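Local coordinates for farnesyltransferase, putative (PDB 3WCA), which probably catalyses the magnesium-dependent reductive condensation, using NAD(P)H, of two farnesyl diphosphate molecules to squalene, the step that leads into lanosterol synthesis, at residues R149-C161 / P218-Y230. The protein carries 1 engineered substitution. Sequence-based numbering, arbitrary orientation.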
ATOM      1  N   ARG A 149       0.165  19.942  -5.571  1.00 58.20           N
ATOM      2  CA  ARG A 149      -0.537  19.693  -6.830  1.00 58.25           C
ATOM      3  C   ARG A 149      -1.445  18.467  -6.785  1.00 58.86           C
ATOM      4  O   ARG A 149      -1.343  17.632  -5.885  1.00 59.57           O
ATOM      5  CB  ARG A 149       0.445  19.547  -7.993  1.00 56.41           C
ATOM      6  CG  ARG A 149       1.458  18.436  -7.838  1.00 56.00           C
ATOM      7  CD  ARG A 149       1.780  17.837  -9.200  1.00 54.83           C
ATOM      8  NE  ARG A 149       3.039  17.100  -9.222  1.00 50.90           N
ATOM      9  CZ  ARG A 149       3.333  16.171 -10.123  1.00 50.22           C
ATOM     10  NH1 ARG A 149       2.450  15.868 -11.066  1.00 51.03           N
ATOM     11  NH2 ARG A 149       4.508  15.554 -10.089  1.00 48.77           N
ATOM     12  N   LYS A 150      -2.333  18.376  -7.770  1.00 57.32           N
ATOM     13  CA  LYS A 150      -3.281  17.275  -7.869  1.00 56.05           C
ATOM     14  C   LYS A 150      -2.757  16.095  -8.676  1.00 54.33           C
ATOM     15  O   LYS A 150      -1.680  16.150  -9.275  1.00 55.27           O
ATOM     16  CB  LYS A 150      -4.584  17.746  -8.526  1.00 57.53           C
ATOM     17  CG  LYS A 150      -5.615  18.358  -7.592  1.00 60.05           C
ATOM     18  CD  LYS A 150      -5.478  19.861  -7.493  1.00 61.18           C
ATOM     19  CE  LYS A 150      -6.598  20.447  -6.646  1.00 60.54           C
ATOM     20  NZ  LYS A 150      -6.545  21.936  -6.604  1.00 61.32           N
ATOM     21  N   VAL A 151      -3.540  15.023  -8.684  1.00 51.55           N
ATOM     22  CA  VAL A 151      -3.200  13.834  -9.448  1.00 48.06           C
ATOM     23  C   VAL A 151      -4.088  13.926 -10.676  1.00 45.62           C
ATOM     24  O   VAL A 151      -5.246  13.507 -10.658  1.00 44.61           O
ATOM     25  CB  VAL A 151      -3.528  12.536  -8.676  1.00 48.11           C
ATOM     26  CG1 VAL A 151      -3.128  11.324  -9.510  1.00 46.96           C
ATOM     27  CG2 VAL A 151      -2.803  12.522  -7.345  1.00 47.37           C
ATOM     28  N   GLU A 152      -3.550  14.493 -11.744  1.00 43.41           N
ATOM     29  CA  GLU A 152      -4.333  14.654 -12.958  1.00 41.60           C
ATOM     30  C   GLU A 152      -4.224  13.477 -13.921  1.00 38.09           C
ATOM     31  O   GLU A 152      -5.233  12.962 -14.406  1.00 37.21           O
ATOM     32  CB  GLU A 152      -3.914  15.945 -13.674  1.00 42.72           C
ATOM     33  CG  GLU A 152      -4.086  17.225 -12.848  1.00 45.82           C
ATOM     34  CD  GLU A 152      -5.532  17.474 -12.424  1.00 49.16           C
ATOM     35  OE1 GLU A 152      -6.441  17.312 -13.265  1.00 49.13           O
ATOM     36  OE2 GLU A 152      -5.759  17.847 -11.251  1.00 50.30           O
ATOM     37  N   THR A 153      -2.997  13.051 -14.190  1.00 35.29           N
ATOM     38  CA  THR A 153      -2.748  11.968 -15.133  1.00 34.71           C
ATOM     39  C   THR A 153      -2.525  10.595 -14.502  1.00 34.51           C
ATOM     40  O   THR A 153      -2.347  10.475 -13.291  1.00 34.66           O
ATOM     41  CB  THR A 153      -1.505  12.276 -15.977  1.00 35.34           C
ATOM     42  OG1 THR A 153      -0.365  12.345 -15.108  1.00 32.65           O
ATOM     43  CG2 THR A 153      -1.668  13.624 -16.728  1.00 33.50           C
ATOM     44  N   LYS A 154      -2.522   9.573 -15.353  1.00 33.12           N
ATOM     45  CA  LYS A 154      -2.291   8.203 -14.933  1.00 35.83           C
ATOM     46  C   LYS A 154      -0.838   8.132 -14.502  1.00 37.00           C
ATOM     47  O   LYS A 154      -0.481   7.372 -13.602  1.00 36.93           O
ATOM     48  CB  LYS A 154      -2.545   7.245 -16.095  1.00 35.58           C
ATOM     49  CG  LYS A 154      -3.957   7.339 -16.623  1.00 41.61           C
ATOM     50  CD  LYS A 154      -4.211   6.388 -17.781  1.00 46.64           C
ATOM     51  CE  LYS A 154      -4.246   4.937 -17.347  1.00 47.72           C
ATOM     52  NZ  LYS A 154      -4.719   4.078 -18.478  1.00 50.33           N
ATOM     53  N   ALA A 155      -0.007   8.935 -15.161  1.00 37.23           N
ATOM     54  CA  ALA A 155       1.414   9.019 -14.848  1.00 36.57           C
ATOM     55  C   ALA A 155       1.532   9.579 -13.437  1.00 36.50           C
ATOM     56  O   ALA A 155       2.335   9.099 -12.638  1.00 36.44           O
ATOM     57  CB  ALA A 155       2.120   9.947 -15.844  1.00 35.01           C
ATOM     58  N   ASP A 156       0.737  10.608 -13.147  1.00 36.10           N
ATOM     59  CA  ASP A 156       0.719  11.218 -11.820  1.00 37.98           C
ATOM     60  C   ASP A 156       0.291  10.148 -10.804  1.00 37.80           C
ATOM     61  O   ASP A 156       0.924   9.981  -9.767  1.00 37.89           O
ATOM     62  CB  ASP A 156      -0.297  12.372 -11.751  1.00 40.22           C
ATOM     63  CG  ASP A 156       0.154  13.631 -12.491  1.00 41.86           C
ATOM     64  OD1 ASP A 156      -0.722  14.488 -12.737  1.00 43.22           O
ATOM     65  OD2 ASP A 156       1.355  13.783 -12.811  1.00 40.55           O
ATOM     66  N   TYR A 157      -0.798   9.445 -11.114  1.00 34.87           N
ATOM     67  CA  TYR A 157      -1.345   8.393 -10.251  1.00 33.52           C
ATOM     68  C   TYR A 157      -0.239   7.387  -9.915  1.00 33.44           C
ATOM     69  O   TYR A 157       0.052   7.146  -8.749  1.00 31.80           O
ATOM     70  CB  TYR A 157      -2.515   7.714 -10.978  1.00 29.83           C
ATOM     71  CG  TYR A 157      -3.253   6.601 -10.239  1.00 30.37           C
ATOM     72  CD1 TYR A 157      -3.603   6.720  -8.886  1.00 28.69           C
ATOM     73  CD2 TYR A 157      -3.700   5.475 -10.931  1.00 29.21           C
ATOM     74  CE1 TYR A 157      -4.393   5.742  -8.252  1.00 28.50           C
ATOM     75  CE2 TYR A 157      -4.482   4.496 -10.310  1.00 28.38           C
ATOM     76  CZ  TYR A 157      -4.829   4.635  -8.975  1.00 29.57           C
ATOM     77  OH  TYR A 157      -5.637   3.675  -8.390  1.00 30.68           O
ATOM     78  N   ASP A 158       0.382   6.825 -10.949  1.00 33.82           N
ATOM     79  CA  ASP A 158       1.473   5.871 -10.786  1.00 33.74           C
ATOM     80  C   ASP A 158       2.655   6.413  -9.994  1.00 34.48           C
ATOM     81  O   ASP A 158       3.196   5.721  -9.128  1.00 35.74           O
ATOM     82  CB  ASP A 158       1.966   5.403 -12.151  1.00 34.52           C
ATOM     83  CG  ASP A 158       1.091   4.323 -12.735  1.00 33.43           C
ATOM     84  OD1 ASP A 158      -0.099   4.269 -12.381  1.00 33.13           O
ATOM     85  OD2 ASP A 158       1.588   3.532 -13.553  1.00 38.12           O
ATOM     86  N   LEU A 159       3.069   7.643 -10.281  1.00 34.50           N
ATOM     87  CA  LEU A 159       4.211   8.209  -9.573  1.00 33.74           C
ATOM     88  C   LEU A 159       3.896   8.441  -8.102  1.00 32.72           C
ATOM     89  O   LEU A 159       4.731   8.170  -7.237  1.00 34.15           O
ATOM     90  CB  LEU A 159       4.681   9.512 -10.239  1.00 34.93           C
ATOM     91  CG  LEU A 159       5.932  10.181  -9.643  1.00 39.42           C
ATOM     92  CD1 LEU A 159       7.141   9.241  -9.767  1.00 32.36           C
ATOM     93  CD2 LEU A 159       6.198  11.530 -10.362  1.00 36.88           C
ATOM     94  N   TYR A 160       2.698   8.937  -7.810  1.00 30.51           N
ATOM     95  CA  TYR A 160       2.323   9.170  -6.419  1.00 30.58           C
ATOM     96  C   TYR A 160       2.282   7.834  -5.654  1.00 29.98           C
ATOM     97  O   TYR A 160       2.683   7.771  -4.490  1.00 30.15           O
ATOM     98  CB  TYR A 160       0.958   9.868  -6.314  1.00 27.80           C
ATOM     99  CG  TYR A 160       0.517  10.088  -4.881  1.00 30.95           C
ATOM    100  CD1 TYR A 160       1.057  11.121  -4.115  1.00 31.79           C
ATOM    101  CD2 TYR A 160      -0.396   9.221  -4.269  1.00 31.07           C
ATOM    102  CE1 TYR A 160       0.702  11.284  -2.769  1.00 33.74           C
ATOM    103  CE2 TYR A 160      -0.757   9.372  -2.930  1.00 33.21           C
ATOM    104  CZ  TYR A 160      -0.203  10.403  -2.184  1.00 33.53           C
ATOM    105  OH  TYR A 160      -0.541  10.546  -0.856  1.00 35.56           O
ATOM    106  N   CYS A 161       1.787   6.784  -6.307  1.00 26.92           N
ATOM    107  CA  CYS A 161       1.723   5.470  -5.687  1.00 28.01           C
ATOM    108  C   CYS A 161       3.140   4.990  -5.418  1.00 27.96           C
ATOM    109  O   CYS A 161       3.404   4.338  -4.404  1.00 24.88           O
ATOM    110  CB  CYS A 161       0.986   4.464  -6.592  1.00 27.53           C
ATOM    111  SG  CYS A 161      -0.818   4.702  -6.620  1.00 29.63           S
ATOM    112  N   PRO A 218     -12.175  17.256   0.904  1.00 60.75           N
ATOM    113  CA  PRO A 218     -12.306  15.951   0.248  1.00 59.38           C
ATOM    114  C   PRO A 218     -10.963  15.460  -0.286  1.00 57.38           C
ATOM    115  O   PRO A 218     -10.227  16.223  -0.910  1.00 57.04           O
ATOM    116  CB  PRO A 218     -13.292  16.230  -0.886  1.00 59.86           C
ATOM    117  CG  PRO A 218     -14.104  17.389  -0.364  1.00 61.12           C
ATOM    118  CD  PRO A 218     -13.036  18.256   0.248  1.00 60.66           C
ATOM    119  N   ARG A 219     -10.642  14.195  -0.031  1.00 55.30           N
ATOM    120  CA  ARG A 219      -9.400  13.612  -0.533  1.00 53.21           C
ATOM    121  C   ARG A 219      -9.708  12.861  -1.815  1.00 49.68           C
ATOM    122  O   ARG A 219     -10.624  12.040  -1.847  1.00 47.64           O
ATOM    123  CB  ARG A 219      -8.796  12.642   0.479  1.00 55.32           C
ATOM    124  CG  ARG A 219      -7.933  13.308   1.520  1.00 61.36           C
ATOM    125  CD  ARG A 219      -8.371  12.928   2.920  1.00 65.54           C
ATOM    126  NE  ARG A 219      -7.413  13.395   3.916  1.00 70.33           N
ATOM    127  CZ  ARG A 219      -6.172  12.933   4.023  1.00 72.04           C
ATOM    128  NH1 ARG A 219      -5.741  11.988   3.195  1.00 72.62           N
ATOM    129  NH2 ARG A 219      -5.360  13.420   4.952  1.00 73.60           N
ATOM    130  N   VAL A 220      -8.940  13.144  -2.862  1.00 47.04           N
ATOM    131  CA  VAL A 220      -9.137  12.499  -4.155  1.00 45.44           C
ATOM    132  C   VAL A 220      -7.835  11.961  -4.723  1.00 43.23           C
ATOM    133  O   VAL A 220      -6.831  12.678  -4.795  1.00 44.48           O
ATOM    134  CB  VAL A 220      -9.753  13.473  -5.181  1.00 45.94           C
ATOM    135  CG1 VAL A 220      -9.720  12.848  -6.569  1.00 47.97           C
ATOM    136  CG2 VAL A 220     -11.178  13.805  -4.792  1.00 44.68           C
ATOM    137  N   PHE A 221      -7.866  10.699  -5.142  1.00 39.92           N
ATOM    138  CA  PHE A 221      -6.692  10.047  -5.699  1.00 36.78           C
ATOM    139  C   PHE A 221      -6.934   9.519  -7.103  1.00 34.99           C
ATOM    140  O   PHE A 221      -6.010   9.447  -7.904  1.00 35.94           O
ATOM    141  CB  PHE A 221      -6.251   8.911  -4.774  1.00 36.34           C
ATOM    142  CG  PHE A 221      -5.872   9.376  -3.398  1.00 35.68           C
ATOM    143  CD1 PHE A 221      -4.652  10.009  -3.177  1.00 33.84           C
ATOM    144  CD2 PHE A 221      -6.756   9.223  -2.330  1.00 33.64           C
ATOM    145  CE1 PHE A 221      -4.312  10.491  -1.901  1.00 35.18           C
ATOM    146  CE2 PHE A 221      -6.430   9.700  -1.054  1.00 37.10           C
ATOM    147  CZ  PHE A 221      -5.202  10.338  -0.841  1.00 33.94           C
ATOM    148  N   TRP A 222      -8.169   9.140  -7.405  1.00 34.11           N
ATOM    149  CA  TRP A 222      -8.470   8.640  -8.739  1.00 33.76           C
ATOM    150  C   TRP A 222      -7.994   9.726  -9.718  1.00 34.83           C
ATOM    151  O   TRP A 222      -8.305  10.909  -9.547  1.00 33.78           O
ATOM    152  CB  TRP A 222      -9.977   8.391  -8.870  1.00 31.10           C
ATOM    153  CG  TRP A 222     -10.480   7.216  -8.065  1.00 33.16           C
ATOM    154  CD1 TRP A 222      -9.907   6.676  -6.941  1.00 32.91           C
ATOM    155  CD2 TRP A 222     -11.666   6.449  -8.315  1.00 32.66           C
ATOM    156  NE1 TRP A 222     -10.664   5.621  -6.478  1.00 32.59           N
ATOM    157  CE2 TRP A 222     -11.751   5.461  -7.302  1.00 33.03           C
ATOM    158  CE3 TRP A 222     -12.670   6.500  -9.296  1.00 31.46           C
ATOM    159  CZ2 TRP A 222     -12.799   4.530  -7.244  1.00 31.91           C
ATOM    160  CZ3 TRP A 222     -13.713   5.576  -9.238  1.00 31.71           C
ATOM    161  CH2 TRP A 222     -13.768   4.604  -8.215  1.00 32.19           C
ATOM    162  N   PRO A 223      -7.220   9.341 -10.746  1.00 34.22           N
ATOM    163  CA  PRO A 223      -6.706  10.300 -11.732  1.00 34.70           C
ATOM    164  C   PRO A 223      -7.752  10.859 -12.697  1.00 35.26           C
ATOM    165  O   PRO A 223      -8.566  10.117 -13.254  1.00 34.33           O
ATOM    166  CB  PRO A 223      -5.636   9.495 -12.455  1.00 33.19           C
ATOM    167  CG  PRO A 223      -6.250   8.134 -12.483  1.00 32.83           C
ATOM    168  CD  PRO A 223      -6.762   7.978 -11.068  1.00 33.13           C
ATOM    169  N   ARG A 224      -7.723  12.174 -12.888  1.00 36.47           N
ATOM    170  CA  ARG A 224      -8.656  12.824 -13.802  1.00 39.05           C
ATOM    171  C   ARG A 224      -8.600  12.133 -15.166  1.00 38.11           C
ATOM    172  O   ARG A 224      -9.627  11.877 -15.786  1.00 38.86           O
ATOM    173  CB  ARG A 224      -8.291  14.305 -13.952  1.00 41.86           C
ATOM    174  CG  ARG A 224      -9.097  15.056 -15.008  1.00 43.30           C
ATOM    175  CD  ARG A 224      -8.586  16.479 -15.175  1.00 45.01           C
ATOM    176  NE  ARG A 224      -8.864  17.284 -13.993  1.00 47.98           N
ATOM    177  CZ  ARG A 224     -10.046  17.823 -13.718  1.00 48.01           C
ATOM    178  NH1 ARG A 224     -11.061  17.649 -14.554  1.00 48.82           N
ATOM    179  NH2 ARG A 224     -10.216  18.519 -12.600  1.00 48.06           N
ATOM    180  N   GLU A 225      -7.394  11.820 -15.625  1.00 37.80           N
ATOM    181  CA  GLU A 225      -7.241  11.168 -16.913  1.00 37.27           C
ATOM    182  C   GLU A 225      -8.187   9.981 -17.047  1.00 37.34           C
ATOM    183  O   GLU A 225      -8.637   9.668 -18.145  1.00 37.89           O
ATOM    184  CB  GLU A 225      -5.798  10.697 -17.124  1.00 35.92           C
ATOM    185  CG  GLU A 225      -5.522  10.275 -18.563  1.00 36.98           C
ATOM    186  CD  GLU A 225      -4.128   9.707 -18.776  1.00 37.91           C
ATOM    187  OE1 GLU A 225      -3.182  10.173 -18.110  1.00 40.71           O
ATOM    188  OE2 GLU A 225      -3.976   8.803 -19.625  1.00 39.87           O
ATOM    189  N   ILE A 226      -8.500   9.324 -15.937  1.00 35.97           N
ATOM    190  CA  ILE A 226      -9.400   8.180 -15.997  1.00 34.22           C
ATOM    191  C   ILE A 226     -10.862   8.551 -15.738  1.00 34.88           C
ATOM    192  O   ILE A 226     -11.752   8.138 -16.491  1.00 36.17           O
ATOM    193  CB  ILE A 226      -8.955   7.051 -15.007  1.00 34.08           C
ATOM    194  CG1 ILE A 226      -7.650   6.427 -15.503  1.00 33.53           C
ATOM    195  CG2 ILE A 226     -10.043   5.980 -14.885  1.00 32.19           C
ATOM    196  CD1 ILE A 226      -7.145   5.258 -14.662  1.00 33.96           C
ATOM    197  N   TRP A 227     -11.133   9.337 -14.703  1.00 32.93           N
ATOM    198  CA  TRP A 227     -12.522   9.667 -14.434  1.00 36.26           C
ATOM    199  C   TRP A 227     -13.203  10.689 -15.351  1.00 38.67           C
ATOM    200  O   TRP A 227     -14.434  10.694 -15.455  1.00 34.95           O
ATOM    201  CB  TRP A 227     -12.727  10.078 -12.964  1.00 36.41           C
ATOM    202  CG  TRP A 227     -11.953  11.264 -12.444  1.00 39.37           C
ATOM    203  CD1 TRP A 227     -10.867  11.229 -11.615  1.00 41.37           C
ATOM    204  CD2 TRP A 227     -12.292  12.650 -12.596  1.00 40.06           C
ATOM    205  NE1 TRP A 227     -10.518  12.498 -11.233  1.00 39.79           N
ATOM    206  CE2 TRP A 227     -11.374  13.391 -11.822  1.00 42.42           C
ATOM    207  CE3 TRP A 227     -13.283  13.336 -13.311  1.00 42.77           C
ATOM    208  CZ2 TRP A 227     -11.420  14.792 -11.736  1.00 43.19           C
ATOM    209  CZ3 TRP A 227     -13.329  14.730 -13.226  1.00 43.16           C
ATOM    210  CH2 TRP A 227     -12.400  15.440 -12.444  1.00 42.02           C
ATOM    211  N   GLU A 228     -12.432  11.534 -16.032  1.00 40.76           N
ATOM    212  CA  GLU A 228     -13.050  12.540 -16.900  1.00 44.75           C
ATOM    213  C   GLU A 228     -13.746  11.946 -18.126  1.00 44.27           C
ATOM    214  O   GLU A 228     -14.402  12.658 -18.890  1.00 46.28           O
ATOM    215  CB  GLU A 228     -12.020  13.594 -17.320  1.00 45.17           C
ATOM    216  CG  GLU A 228     -11.035  13.179 -18.401  1.00 47.87           C
ATOM    217  CD  GLU A 228     -10.052  14.298 -18.714  1.00 49.70           C
ATOM    218  OE1 GLU A 228     -10.451  15.481 -18.622  1.00 52.01           O
ATOM    219  OE2 GLU A 228      -8.889  14.005 -19.057  1.00 53.69           O
ATOM    220  N   LYS A 229     -13.616  10.634 -18.287  1.00 44.49           N
ATOM    221  CA  LYS A 229     -14.229   9.912 -19.393  1.00 43.35           C
ATOM    222  C   LYS A 229     -15.645   9.478 -19.020  1.00 44.42           C
ATOM    223  O   LYS A 229     -16.397   8.982 -19.868  1.00 41.74           O
ATOM    224  CB  LYS A 229     -13.422   8.654 -19.725  1.00 45.43           C
ATOM    225  CG  LYS A 229     -11.961   8.873 -20.090  1.00 46.48           C
ATOM    226  CD  LYS A 229     -11.341   7.541 -20.520  1.00 49.08           C
ATOM    227  CE  LYS A 229      -9.923   7.705 -21.067  1.00 50.33           C
ATOM    228  NZ  LYS A 229      -8.965   8.185 -20.031  1.00 48.66           N
ATOM    229  N   TYR A 230     -16.005   9.663 -17.750  1.00 42.25           N
ATOM    230  CA  TYR A 230     -17.319   9.257 -17.263  1.00 41.88           C
ATOM    231  C   TYR A 230     -18.054  10.383 -16.549  1.00 40.55           C
ATOM    232  O   TYR A 230     -19.259  10.311 -16.342  1.00 42.83           O
ATOM    233  CB  TYR A 230     -17.161   8.067 -16.303  1.00 39.90           C
ATOM    234  CG  TYR A 230     -16.350   6.941 -16.882  1.00 38.47           C
ATOM    235  CD1 TYR A 230     -16.952   5.951 -17.656  1.00 39.41           C
ATOM    236  CD2 TYR A 230     -14.969   6.891 -16.708  1.00 36.94           C
ATOM    237  CE1 TYR A 230     -16.199   4.940 -18.246  1.00 38.82           C
ATOM    238  CE2 TYR A 230     -14.206   5.883 -17.298  1.00 35.21           C
ATOM    239  CZ  TYR A 230     -14.829   4.913 -18.066  1.00 37.27           C
ATOM    240  OH  TYR A 230     -14.081   3.924 -18.670  1.00 36.86           O
TER
HETATM  241  O   HOH W   1      -8.267  13.639 -10.470  1.00 51.76           O
HETATM  242  O   HOH W   2      -6.269  14.497  -6.762  1.00 52.84           O
HETATM  243  O   HOH W   3      -0.699   9.529 -18.159  1.00 39.88           O
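Two helix N-termini meet in this all-helical squalene synthase fold: the capped start of helix 154-179, where Glu152 and the N-cap Thr153 lead into Lys154, and the first turn of helix 224-227, carrying Arg224 and Glu225. Glu225 N donates to Glu152 O (2.7 Å). In return Glu225 OE1 accepts from Lys154 N (2.9 Å). The N-H of this second bond is nearly linear (174°), though the donor stands well above the carboxylate plane. The Glu225 chain, with CG anti to the backbone N and extended beyond, reaches the first turn of helix 154-179 and crosses the aliphatic part of Lys154 at about a right angle. Thr153 and Asp156 complete a capping box, Asp156 N donating a hydrogen bond to Thr153 OG1 (2.8 Å) and Thr153 N one to Asp156 OD1 (3.1 Å); the same oxygen also accepts from Glu152 N. Alongside, Glu152 OE1 and Arg224 NE form a salt bridge of 2.5 Å, their flat groups only 17° from coplanar.

On the apolar side of the contact, Pro223 CD sits over the centre of the Tyr157 ring, 3.9 Å from its centroid and 12° off the normal, a CH-pi contact. The rings of Tyr160 and Phe221 are near parallel but slid apart, their overlap slight. A water bridges Val151 O, Trp222 O and Trp227 NE1.

Tyr160 OH is hydrogen-bonded to the magnesium ligand Glu71, and Arg219 forms a salt bridge with Asp72, so both segments reach the metal site, while Tyr157 packs on helices 191-207 and 243-258.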